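Local coordinates for high affinity transport system protein p37 (Mycoplasma hyorhinis, PDB 3EKI) that binds thiamine diphosphate as the extracytoplasmic lipoprotein of a high-affinity transport system and probably delivers it for uptake, at residues T107-N112 and G123-G128; F243-I248 and P285-Q290; N339-D344 and E396-A401. All blocks are in the same frame, centred on the assembly; numbering follows the deposited sequence.

Contact 1 of 3, residues T107-N112 and G123-G128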
loop_
_atom_site.group_PDB
_atom_site.type_symbol
_atom_site.label_atom_id
_atom_site.label_comp_id
_atom_site.label_asym_id
_atom_site.label_seq_id
_atom_site.Cartn_x
_atom_site.Cartn_y
_atom_site.Cartn_z
ATOM N N THR A 107 -12.664 -6.618 3.117
ATOM C CA THR A 107 -14.116 -6.467 3.195
ATOM C C THR A 107 -14.629 -6.995 4.533
ATOM O O THR A 107 -15.495 -6.407 5.186
ATOM C CB THR A 107 -14.852 -7.216 2.062
ATOM O OG1 THR A 107 -14.615 -8.619 2.228
ATOM C CG2 THR A 107 -14.274 -6.841 0.721
ATOM N N VAL A 108 -14.091 -8.142 4.937
ATOM C CA VAL A 108 -14.473 -8.726 6.219
ATOM C C VAL A 108 -14.091 -7.781 7.352
ATOM O O VAL A 108 -14.824 -7.643 8.331
ATOM C CB VAL A 108 -13.822 -10.099 6.434
ATOM C CG1 VAL A 108 -14.208 -10.682 7.781
ATOM C CG2 VAL A 108 -14.219 -11.041 5.302
ATOM N N LEU A 109 -12.951 -7.117 7.241
ATOM C CA LEU A 109 -12.553 -6.226 8.332
ATOM C C LEU A 109 -13.544 -5.102 8.490
ATOM O O LEU A 109 -14.029 -4.786 9.582
ATOM C CB LEU A 109 -11.172 -5.624 8.087
ATOM C CG LEU A 109 -10.687 -4.694 9.203
ATOM C CD1 LEU A 109 -10.216 -5.560 10.372
ATOM C CD2 LEU A 109 -9.590 -3.765 8.739
ATOM N N LEU A 110 -13.837 -4.451 7.351
ATOM C CA LEU A 110 -14.693 -3.275 7.437
ATOM C C LEU A 110 -16.127 -3.678 7.755
ATOM O O LEU A 110 -16.747 -2.974 8.542
ATOM C CB LEU A 110 -14.628 -2.435 6.171
ATOM C CG LEU A 110 -13.240 -1.906 5.803
ATOM C CD1 LEU A 110 -13.356 -1.113 4.512
ATOM C CD2 LEU A 110 -12.628 -1.089 6.929
ATOM N N ASN A 111 -16.607 -4.770 7.171
ATOM C CA ASN A 111 -17.961 -5.188 7.539
ATOM C C ASN A 111 -18.044 -5.557 9.014
ATOM O O ASN A 111 -19.016 -5.241 9.695
ATOM C CB ASN A 111 -18.375 -6.392 6.708
ATOM C CG ASN A 111 -18.648 -6.118 5.248
ATOM O OD1 ASN A 111 -18.736 -4.974 4.817
ATOM N ND2 ASN A 111 -18.781 -7.201 4.487
ATOM N N ASN A 112 -17.030 -6.262 9.508
ATOM C CA ASN A 112 -17.127 -6.727 10.899
ATOM C C ASN A 112 -16.964 -5.546 11.837
ATOM O O ASN A 112 -17.638 -5.486 12.860
ATOM C CB ASN A 112 -16.115 -7.816 11.177
ATOM C CG ASN A 112 -16.518 -9.200 10.724
ATOM O OD1 ASN A 112 -17.421 -9.399 9.907
ATOM N ND2 ASN A 112 -15.817 -10.199 11.253
ATOM N N GLY A 123 -8.745 -2.248 13.315
ATOM C CA GLY A 123 -7.803 -2.826 12.339
ATOM C C GLY A 123 -7.246 -1.750 11.440
ATOM O O GLY A 123 -7.639 -0.588 11.509
ATOM N N ILE A 124 -6.271 -2.099 10.594
ATOM C CA ILE A 124 -5.614 -1.130 9.722
ATOM C C ILE A 124 -5.889 -1.498 8.259
ATOM O O ILE A 124 -5.688 -2.668 7.922
ATOM C CB ILE A 124 -4.115 -1.070 10.033
ATOM C CG1 ILE A 124 -3.864 -0.701 11.495
ATOM C CG2 ILE A 124 -3.428 -0.123 9.069
ATOM C CD1 ILE A 124 -2.429 -0.824 11.964
ATOM N N ASN A 125 -6.395 -0.523 7.514
ATOM C CA ASN A 125 -6.948 -0.730 6.191
ATOM C C ASN A 125 -6.316 0.208 5.172
ATOM O O ASN A 125 -5.931 1.310 5.502
ATOM C CB ASN A 125 -8.470 -0.492 6.157
ATOM C CG ASN A 125 -9.176 -1.283 5.081
ATOM O OD1 ASN A 125 -9.550 -2.435 5.286
ATOM N ND2 ASN A 125 -9.400 -0.729 3.890
ATOM N N ALA A 126 -6.294 -0.283 3.930
ATOM C CA ALA A 126 -5.841 0.612 2.857
ATOM C C ALA A 126 -6.725 1.851 2.829
ATOM O O ALA A 126 -7.950 1.726 2.973
ATOM C CB ALA A 126 -5.873 -0.141 1.543
ATOM N N SER A 127 -6.121 3.020 2.647
ATOM C CA SER A 127 -6.868 4.261 2.708
ATOM C C SER A 127 -7.941 4.415 1.640
ATOM O O SER A 127 -9.084 4.820 1.884
ATOM C CB SER A 127 -5.884 5.440 2.631
ATOM O OG SER A 127 -5.281 5.535 1.341
ATOM N N GLY A 128 -7.617 4.090 0.378
ATOM C CA GLY A 128 -8.615 4.298 -0.669
ATOM C C GLY A 128 -9.845 3.458 -0.453
ATOM O O GLY A 128 -10.987 3.908 -0.529
#
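Leu109 and Leu110 of helix 106-115 pack against Gly123 and Asn125 of strand 122-125, a helix-on-strand contact in the succession helix 106-115, strand 122-125, helix 127-136, with Ala126 of the thiamine diphosphate pocket between strand and second helix. The short helix axis passes 9.4 Å from that of strand 123-125, and their N-to-C directions differ by 125°, so the helix runs slantwise over the strand and not along it. CG of Leu109 stands anti to its backbone N (chi1 -179°), and the two methyls then divide the work. CD1 lies 4.1 Å from Gly123 CA; the bare CA leaves room for this methyl, since a CB there would point at the helix and run into Leu109 CD1. CD2 reaches further along the strand, passing the carbonyl carbon of Gly123 and arriving 3.7 Å from Asn125 OD1. The Leu109 and Asn125 side chains lie in opposite directions, sliding past each other. Leu110 meets the same amide differently, tip to tip: its CD2 is 3.7 Å from Asn125 OD1, while CD1 sits 4.0 Å from Asn125 ND2. One carboxamide is thus flanked by methyls of both leucines, and the meeting is apolar on the helix side. The amide nitrogen is held by the next residue of its own chain: Asn125 ND2 donates to Ala126 O at 3.0 Å, nearly straight (158°) and on a carbonyl lone pair. This bond fixes the rotation of the amide just before Ala126, the N-cap residue of helix 127-136, which itself touches the ligand. Around the contact, Leu109 also meets Ile103 of strand 97-103, Leu110 meets Ile141 of strand 141-152 as well as Leu130 and Phe133 of helix 127-136, and the backbones of Gly123 and Asn125 pair with Val347 and Val345 at strand 345-349.

Contact 2 of 3, residues F243-I248 and P285-Q290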
loop_
_atom_site.group_PDB
_atom_site.type_symbol
_atom_site.label_atom_id
_atom_site.label_comp_id
_atom_site.label_asym_id
_atom_site.label_seq_id
_atom_site.Cartn_x
_atom_site.Cartn_y
_atom_site.Cartn_z
ATOM N N PHE A 243 -1.825 1.511 -27.710
ATOM C CA PHE A 243 -1.240 1.308 -26.388
ATOM C C PHE A 243 -1.897 0.147 -25.644
ATOM O O PHE A 243 -1.292 -0.847 -25.228
ATOM C CB PHE A 243 -1.346 2.598 -25.589
ATOM C CG PHE A 243 -0.699 2.536 -24.218
ATOM C CD1 PHE A 243 -1.435 2.218 -23.100
ATOM C CD2 PHE A 243 0.655 2.811 -24.081
ATOM C CE1 PHE A 243 -0.804 2.207 -21.876
ATOM C CE2 PHE A 243 1.285 2.788 -22.858
ATOM C CZ PHE A 243 0.544 2.455 -21.742
ATOM N N ARG A 244 -3.213 0.268 -25.519
ATOM C CA ARG A 244 -4.024 -0.749 -24.861
ATOM C C ARG A 244 -3.824 -2.150 -25.444
ATOM O O ARG A 244 -3.753 -3.127 -24.698
ATOM C CB ARG A 244 -5.505 -0.368 -24.916
ATOM C CG ARG A 244 -6.420 -1.321 -24.164
ATOM C CD ARG A 244 -7.486 -1.902 -25.079
ATOM N NE ARG A 244 -8.468 -0.898 -25.480
ATOM C CZ ARG A 244 -8.662 -0.501 -26.732
ATOM N NH1 ARG A 244 -7.938 -1.019 -27.715
ATOM N NH2 ARG A 244 -9.579 0.418 -27.005
ATOM N N ASN A 245 -3.741 -2.253 -26.769
ATOM C CA ASN A 245 -3.640 -3.559 -27.403
ATOM C C ASN A 245 -2.307 -4.254 -27.135
ATOM O O ASN A 245 -2.191 -5.441 -27.429
ATOM C CB ASN A 245 -3.868 -3.427 -28.906
ATOM C CG ASN A 245 -5.339 -3.163 -29.221
ATOM O OD1 ASN A 245 -6.223 -3.310 -28.388
ATOM N ND2 ASN A 245 -5.625 -2.761 -30.445
ATOM N N PHE A 246 -1.326 -3.567 -26.554
ATOM C CA PHE A 246 -0.099 -4.238 -26.120
ATOM C C PHE A 246 -0.374 -5.148 -24.927
ATOM O O PHE A 246 0.439 -6.009 -24.588
ATOM C CB PHE A 246 1.010 -3.232 -25.799
ATOM C CG PHE A 246 1.691 -2.720 -27.072
ATOM C CD1 PHE A 246 2.551 -3.573 -27.747
ATOM C CD2 PHE A 246 1.459 -1.443 -27.528
ATOM C CE1 PHE A 246 3.190 -3.117 -28.895
ATOM C CE2 PHE A 246 2.092 -0.985 -28.665
ATOM C CZ PHE A 246 2.942 -1.832 -29.331
ATOM N N GLY A 247 -1.536 -4.965 -24.290
ATOM C CA GLY A 247 -1.983 -5.877 -23.249
ATOM C C GLY A 247 -1.653 -5.347 -21.869
ATOM O O GLY A 247 -0.481 -5.158 -21.543
ATOM N N ILE A 248 -2.679 -5.132 -21.045
ATOM C CA ILE A 248 -2.482 -4.571 -19.719
ATOM C C ILE A 248 -2.810 -5.556 -18.603
ATOM O O ILE A 248 -3.925 -6.081 -18.517
ATOM C CB ILE A 248 -3.371 -3.330 -19.571
ATOM C CG1 ILE A 248 -3.048 -2.210 -20.553
ATOM C CG2 ILE A 248 -3.323 -2.822 -18.133
ATOM C CD1 ILE A 248 -4.057 -1.082 -20.584
ATOM N N PRO A 285 -11.690 -7.440 -24.300
ATOM C CA PRO A 285 -11.346 -8.287 -23.162
ATOM C C PRO A 285 -10.015 -9.000 -23.220
ATOM O O PRO A 285 -9.442 -9.331 -22.162
ATOM C CB PRO A 285 -12.469 -9.349 -23.158
ATOM C CG PRO A 285 -13.000 -9.367 -24.557
ATOM C CD PRO A 285 -12.847 -7.964 -25.053
ATOM N N ASN A 286 -9.501 -9.306 -24.395
ATOM C CA ASN A 286 -8.230 -9.987 -24.543
ATOM C C ASN A 286 -7.055 -9.030 -24.357
ATOM O O ASN A 286 -5.902 -9.464 -24.362
ATOM C CB ASN A 286 -8.123 -10.669 -25.908
ATOM C CG ASN A 286 -8.895 -11.989 -25.880
ATOM O OD1 ASN A 286 -8.640 -12.851 -25.042
ATOM N ND2 ASN A 286 -9.831 -12.140 -26.807
ATOM N N ALA A 287 -7.337 -7.759 -24.179
ATOM C CA ALA A 287 -6.296 -6.760 -23.935
ATOM C C ALA A 287 -6.010 -6.575 -22.452
ATOM O O ALA A 287 -5.208 -5.728 -22.046
ATOM C CB ALA A 287 -6.713 -5.449 -24.576
ATOM N N TYR A 288 -6.670 -7.329 -21.592
ATOM C CA TYR A 288 -6.559 -7.182 -20.157
ATOM C C TYR A 288 -6.469 -8.526 -19.459
ATOM O O TYR A 288 -7.120 -9.482 -19.885
ATOM C CB TYR A 288 -7.801 -6.480 -19.610
ATOM C CG TYR A 288 -7.958 -5.046 -20.005
ATOM C CD1 TYR A 288 -8.617 -4.658 -21.161
ATOM C CD2 TYR A 288 -7.420 -4.051 -19.181
ATOM C CE1 TYR A 288 -8.744 -3.318 -21.500
ATOM C CE2 TYR A 288 -7.547 -2.728 -19.517
ATOM C CZ TYR A 288 -8.205 -2.360 -20.664
ATOM O OH TYR A 288 -8.291 -1.015 -20.937
ATOM N N LYS A 289 -5.703 -8.579 -18.382
ATOM C CA LYS A 289 -5.601 -9.784 -17.561
ATOM C C LYS A 289 -5.257 -9.402 -16.130
ATOM O O LYS A 289 -4.479 -8.473 -15.890
ATOM C CB LYS A 289 -4.555 -10.739 -18.117
ATOM C CG LYS A 289 -4.540 -12.100 -17.438
ATOM C CD LYS A 289 -3.433 -12.962 -18.037
ATOM C CE LYS A 289 -3.907 -13.509 -19.388
ATOM N NZ LYS A 289 -4.885 -14.612 -19.138
ATOM N N GLN A 290 -5.859 -10.112 -15.180
ATOM C CA GLN A 290 -5.599 -9.811 -13.768
ATOM C C GLN A 290 -4.466 -10.684 -13.250
ATOM O O GLN A 290 -4.638 -11.895 -13.016
ATOM C CB GLN A 290 -6.864 -9.978 -12.909
ATOM C CG GLN A 290 -6.695 -9.507 -11.471
ATOM C CD GLN A 290 -7.728 -10.028 -10.499
ATOM O OE1 GLN A 290 -8.912 -9.782 -10.677
ATOM N NE2 GLN A 290 -7.302 -10.754 -9.482
#
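Ile248 and Tyr288 are partners in a parallel beta bridge between strands 248-250 and 288-290, their side chains side by side on one face of the sheet, and the tyrosine ring runs on from there to Arg244 of helix 240-245. Starting at Tyr288 CB, the first neighbour is Ile248 O, 4.0 Å away. CG stands anti to the carbonyl carbon (chi1 -68°); the ring beyond it lies beside Ile248. CD2 passes close to Ile248 CB, and CE2 reaches Ile248 CD1 at 4.0 Å. On the other flank CE1 comes 4.0 Å from Arg244 CD, with the guanidinium plane turned 60° from the ring. At the tip, OH lies 3.7 Å from Arg244 CG and is hydrogen-bonded to Asp280 OD1. Arg244 also rests on Ala287, its CD 3.7 Å from Ala287 CB. The backbones are joined by two hydrogen bonds of the parallel bridge. Ile248 N donates to Ala287 O at 2.8 Å along an almost linear path (174°), and Lys289 N donates to Ile248 O at 3.1 Å. Gly247 precedes this pairing with a positive phi, where a side chain would crowd the preceding carbonyl, and its CA makes a CA-H...O contact to Ala287 O. Arg244 NH1 bonds to Asn245 OD1, 2.9 Å away, from above the carbonyl plane, and has Asn241 OD1 as second partner; NE forms a salt bridge to Asp280 OD1. One carboxylate oxygen therefore receives both the tyrosine hydroxyl and the arginine, which probably favours the ionised aspartate and fixes the polar ends of both side chains while their carbons pack together.

Contact 3 of 3, residues N339-D344 and E396-A401. With TPP (thiamine diphosphate), chain B.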
loop_
_atom_site.group_PDB
_atom_site.type_symbol
_atom_site.label_atom_id
_atom_site.label_comp_id
_atom_site.label_asym_id
_atom_site.label_seq_id
_atom_site.Cartn_x
_atom_site.Cartn_y
_atom_site.Cartn_z
ATOM N N ASN A 339 -0.380 9.570 -9.067
ATOM C CA ASN A 339 -0.617 10.556 -8.034
ATOM C C ASN A 339 -0.620 9.816 -6.689
ATOM O O ASN A 339 -0.817 8.607 -6.666
ATOM C CB ASN A 339 -1.925 11.294 -8.262
ATOM C CG ASN A 339 -1.991 12.097 -9.544
ATOM O OD1 ASN A 339 -0.979 12.597 -10.015
ATOM N ND2 ASN A 339 -3.199 12.210 -10.085
ATOM N N PRO A 340 -0.336 10.560 -5.629
ATOM C CA PRO A 340 -0.189 9.929 -4.308
ATOM C C PRO A 340 -1.444 9.897 -3.451
ATOM O O PRO A 340 -2.250 10.828 -3.503
ATOM C CB PRO A 340 0.819 10.890 -3.695
ATOM C CG PRO A 340 0.399 12.232 -4.200
ATOM C CD PRO A 340 -0.095 11.997 -5.608
ATOM N N ILE A 341 -1.556 8.813 -2.663
ATOM C CA ILE A 341 -2.675 8.741 -1.695
ATOM C C ILE A 341 -2.142 8.300 -0.346
ATOM O O ILE A 341 -1.009 7.827 -0.247
ATOM C CB ILE A 341 -3.776 7.785 -2.167
ATOM C CG1 ILE A 341 -3.352 6.329 -2.292
ATOM C CG2 ILE A 341 -4.370 8.310 -3.476
ATOM C CD1 ILE A 341 -4.479 5.355 -2.582
ATOM N N PRO A 342 -2.878 8.458 0.748
ATOM C CA PRO A 342 -2.288 8.139 2.055
ATOM C C PRO A 342 -1.992 6.664 2.281
ATOM O O PRO A 342 -2.632 5.807 1.703
ATOM C CB PRO A 342 -3.397 8.566 3.031
ATOM C CG PRO A 342 -4.153 9.617 2.255
ATOM C CD PRO A 342 -4.243 9.004 0.856
ATOM N N TYR A 343 -1.001 6.407 3.137
ATOM C CA TYR A 343 -0.746 5.033 3.554
ATOM C C TYR A 343 -1.921 4.548 4.404
ATOM O O TYR A 343 -2.928 5.247 4.533
ATOM C CB TYR A 343 0.589 4.904 4.294
ATOM C CG TYR A 343 1.427 3.733 3.863
ATOM C CD1 TYR A 343 1.789 2.699 4.696
ATOM C CD2 TYR A 343 1.875 3.639 2.540
ATOM C CE1 TYR A 343 2.559 1.630 4.260
ATOM C CE2 TYR A 343 2.644 2.590 2.104
ATOM C CZ TYR A 343 2.995 1.575 2.960
ATOM O OH TYR A 343 3.765 0.514 2.514
ATOM N N ASP A 344 -1.821 3.354 4.970
ATOM C CA ASP A 344 -2.972 2.701 5.588
ATOM C C ASP A 344 -3.447 3.453 6.837
ATOM O O ASP A 344 -2.690 4.158 7.488
ATOM C CB ASP A 344 -2.621 1.264 5.912
ATOM C CG ASP A 344 -2.501 0.341 4.717
ATOM O OD1 ASP A 344 -2.451 0.870 3.579
ATOM O OD2 ASP A 344 -2.459 -0.896 4.932
ATOM N N GLU A 396 -9.755 14.035 1.119
ATOM C CA GLU A 396 -9.433 15.026 0.087
ATOM C C GLU A 396 -8.152 14.598 -0.629
ATOM O O GLU A 396 -7.992 14.904 -1.723
ATOM C CB GLU A 396 -9.275 16.453 0.624
ATOM C CG GLU A 396 -10.577 17.063 0.916
ATOM C CD GLU A 396 -10.486 18.316 1.693
ATOM O OE1 GLU A 396 -9.438 18.832 1.911
ATOM O OE2 GLU A 396 -11.509 18.755 2.094
ATOM N N VAL A 397 -7.255 13.950 0.045
ATOM C CA VAL A 397 -6.026 13.591 -0.606
ATOM C C VAL A 397 -6.316 12.504 -1.629
ATOM O O VAL A 397 -5.808 12.543 -2.695
ATOM C CB VAL A 397 -5.000 13.081 0.432
ATOM C CG1 VAL A 397 -3.639 12.524 -0.167
ATOM C CG2 VAL A 397 -4.719 14.146 1.377
ATOM N N TYR A 398 -7.098 11.512 -1.233
ATOM C CA TYR A 398 -7.480 10.435 -2.129
ATOM C C TYR A 398 -8.247 10.974 -3.333
ATOM O O TYR A 398 -7.942 10.568 -4.465
ATOM C CB TYR A 398 -8.312 9.391 -1.406
ATOM C CG TYR A 398 -8.944 8.326 -2.266
ATOM C CD1 TYR A 398 -8.203 7.233 -2.704
ATOM C CD2 TYR A 398 -10.284 8.394 -2.648
ATOM C CE1 TYR A 398 -8.788 6.253 -3.495
ATOM C CE2 TYR A 398 -10.868 7.435 -3.433
ATOM C CZ TYR A 398 -10.117 6.364 -3.848
ATOM O OH TYR A 398 -10.705 5.398 -4.638
ATOM N N GLU A 399 -9.206 11.867 -3.068
ATOM C CA GLU A 399 -10.033 12.359 -4.173
ATOM C C GLU A 399 -9.184 13.151 -5.170
ATOM O O GLU A 399 -9.455 13.021 -6.373
ATOM C CB GLU A 399 -11.210 13.172 -3.651
ATOM C CG GLU A 399 -12.305 12.362 -2.986
ATOM C CD GLU A 399 -12.886 11.183 -3.717
ATOM O OE1 GLU A 399 -13.230 10.166 -3.065
ATOM O OE2 GLU A 399 -13.024 11.228 -4.962
ATOM N N LYS A 400 -8.215 13.921 -4.718
ATOM C CA LYS A 400 -7.380 14.684 -5.649
ATOM C C LYS A 400 -6.594 13.714 -6.543
ATOM O O LYS A 400 -6.364 14.028 -7.712
ATOM C CB LYS A 400 -6.429 15.648 -4.950
ATOM C CG LYS A 400 -5.510 16.411 -5.879
ATOM C CD LYS A 400 -4.601 17.373 -5.116
ATOM C CE LYS A 400 -3.741 18.167 -6.095
ATOM N NZ LYS A 400 -3.044 19.278 -5.399
ATOM N N ALA A 401 -6.190 12.567 -6.005
ATOM C CA ALA A 401 -5.342 11.647 -6.767
ATOM C C ALA A 401 -6.088 10.922 -7.868
ATOM O O ALA A 401 -5.466 10.594 -8.889
ATOM C CB ALA A 401 -4.697 10.625 -5.841
HETATM N "N1'" TPP B . 6.494 -2.692 2.514
HETATM C "C2'" TPP B . 6.561 -3.933 3.057
HETATM C CM2 TPP B . 7.761 -4.282 3.944
HETATM N "N3'" TPP B . 5.590 -4.835 2.832
HETATM C "C4'" TPP B . 4.485 -4.463 2.132
HETATM N "N4'" TPP B . 3.495 -5.348 1.995
HETATM C "C5'" TPP B . 4.420 -3.206 1.513
HETATM C "C6'" TPP B . 5.479 -2.333 1.733
HETATM C "C7'" TPP B . 3.265 -2.717 0.626
HETATM N N3 TPP B . 2.155 -2.046 1.324
HETATM C C2 TPP B . 1.762 -2.312 2.570
HETATM S S1 TPP B . 0.433 -1.258 2.997
HETATM C C5 TPP B . 0.440 -0.499 1.423
HETATM C C4 TPP B . 1.372 -1.157 0.643
HETATM C CM4 TPP B . 1.805 -0.613 -0.735
HETATM C C6 TPP B . -0.568 0.564 0.972
HETATM C C7 TPP B . -1.922 -0.078 0.660
HETATM O O7 TPP B . -1.769 -0.972 -0.462
HETATM P PA TPP B . -2.733 -2.193 -0.791
HETATM O O1A TPP B . -2.071 -3.051 -1.804
HETATM O O2A TPP B . -3.133 -2.901 0.472
HETATM O O3A TPP B . -4.097 -1.595 -1.310
HETATM P PB TPP B . -4.456 -1.201 -2.825
HETATM O O1B TPP B . -3.551 -0.105 -3.297
HETATM O O2B TPP B . -5.962 -0.730 -2.735
HETATM O O3B TPP B . -4.430 -2.500 -3.738
HETATM O O HOH W 1 -3.236 8.676 -10.086
HETATM O O HOH W 2 -3.285 13.451 -3.630
#
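Ala401 O on helix 390-402 is gripped by the Asn339 side chain and by a water. Asn339 ND2 donates to it at 3.0 Å, nearly straight (170°), with Ala401 O lying in the plane of the Asn339 amide, while the water donates to the same oxygen and accepts from Asn339 N. The other end of the amide, OD1, takes Tyr162 N, so both ends fix its rotation. A second water donates to Pro340 O and to Val397 O, 2.8 Å from each. Between these polar links the packing is close: Ile341 CG2 presses on Ala401 CB at 3.3 Å, shorter than a usual carbon contact, and lies 4.1 Å from Tyr398 CD1. Pro342 CD rides 3.7 Å from Val397 CG1. Further along the loop, away from the helix, Tyr343 and Asp344 meet the ligand: Tyr343 OH is 3.2 Å from N3 of the thiamine diphosphate, one face of its ring lies against C6, and Asp344 OD1 approaches C7 at 3.1 Å. The loop 339-344 runs between strands 331-337 and 345-349, with helix 390-402 behind it, Ile341 also touching Ser256 and Leu261 of helix 256-269, and Tyr398 OH bonded to Glu132 of helix 127-136.

The three contacts follow one another along the chain, none nested in another. Contacts 1 and 3 adjoin, centres about 17 Å apart, and touch directly: Ser127 OG lies 2.7 Å from Pro342 O, a probable hydrogen bond, and Gly128 packs on Tyr398. Both carry pocket residues. Contact 2 is remote, its centre about 30 Å from that of contact 1 and about 26 Å from that of contact 3, at the 288-290 edge of the mixed sheet. Loop 339-344 leaves the opposite edge strand, 331-337, and enters strand 345-349, which pairs with strand 122-125 of contact 1. It thus crosses from the mixed sheet to the antiparallel one beside the ligand, consistent with the two-lobed fold of periplasmic-type binding proteins.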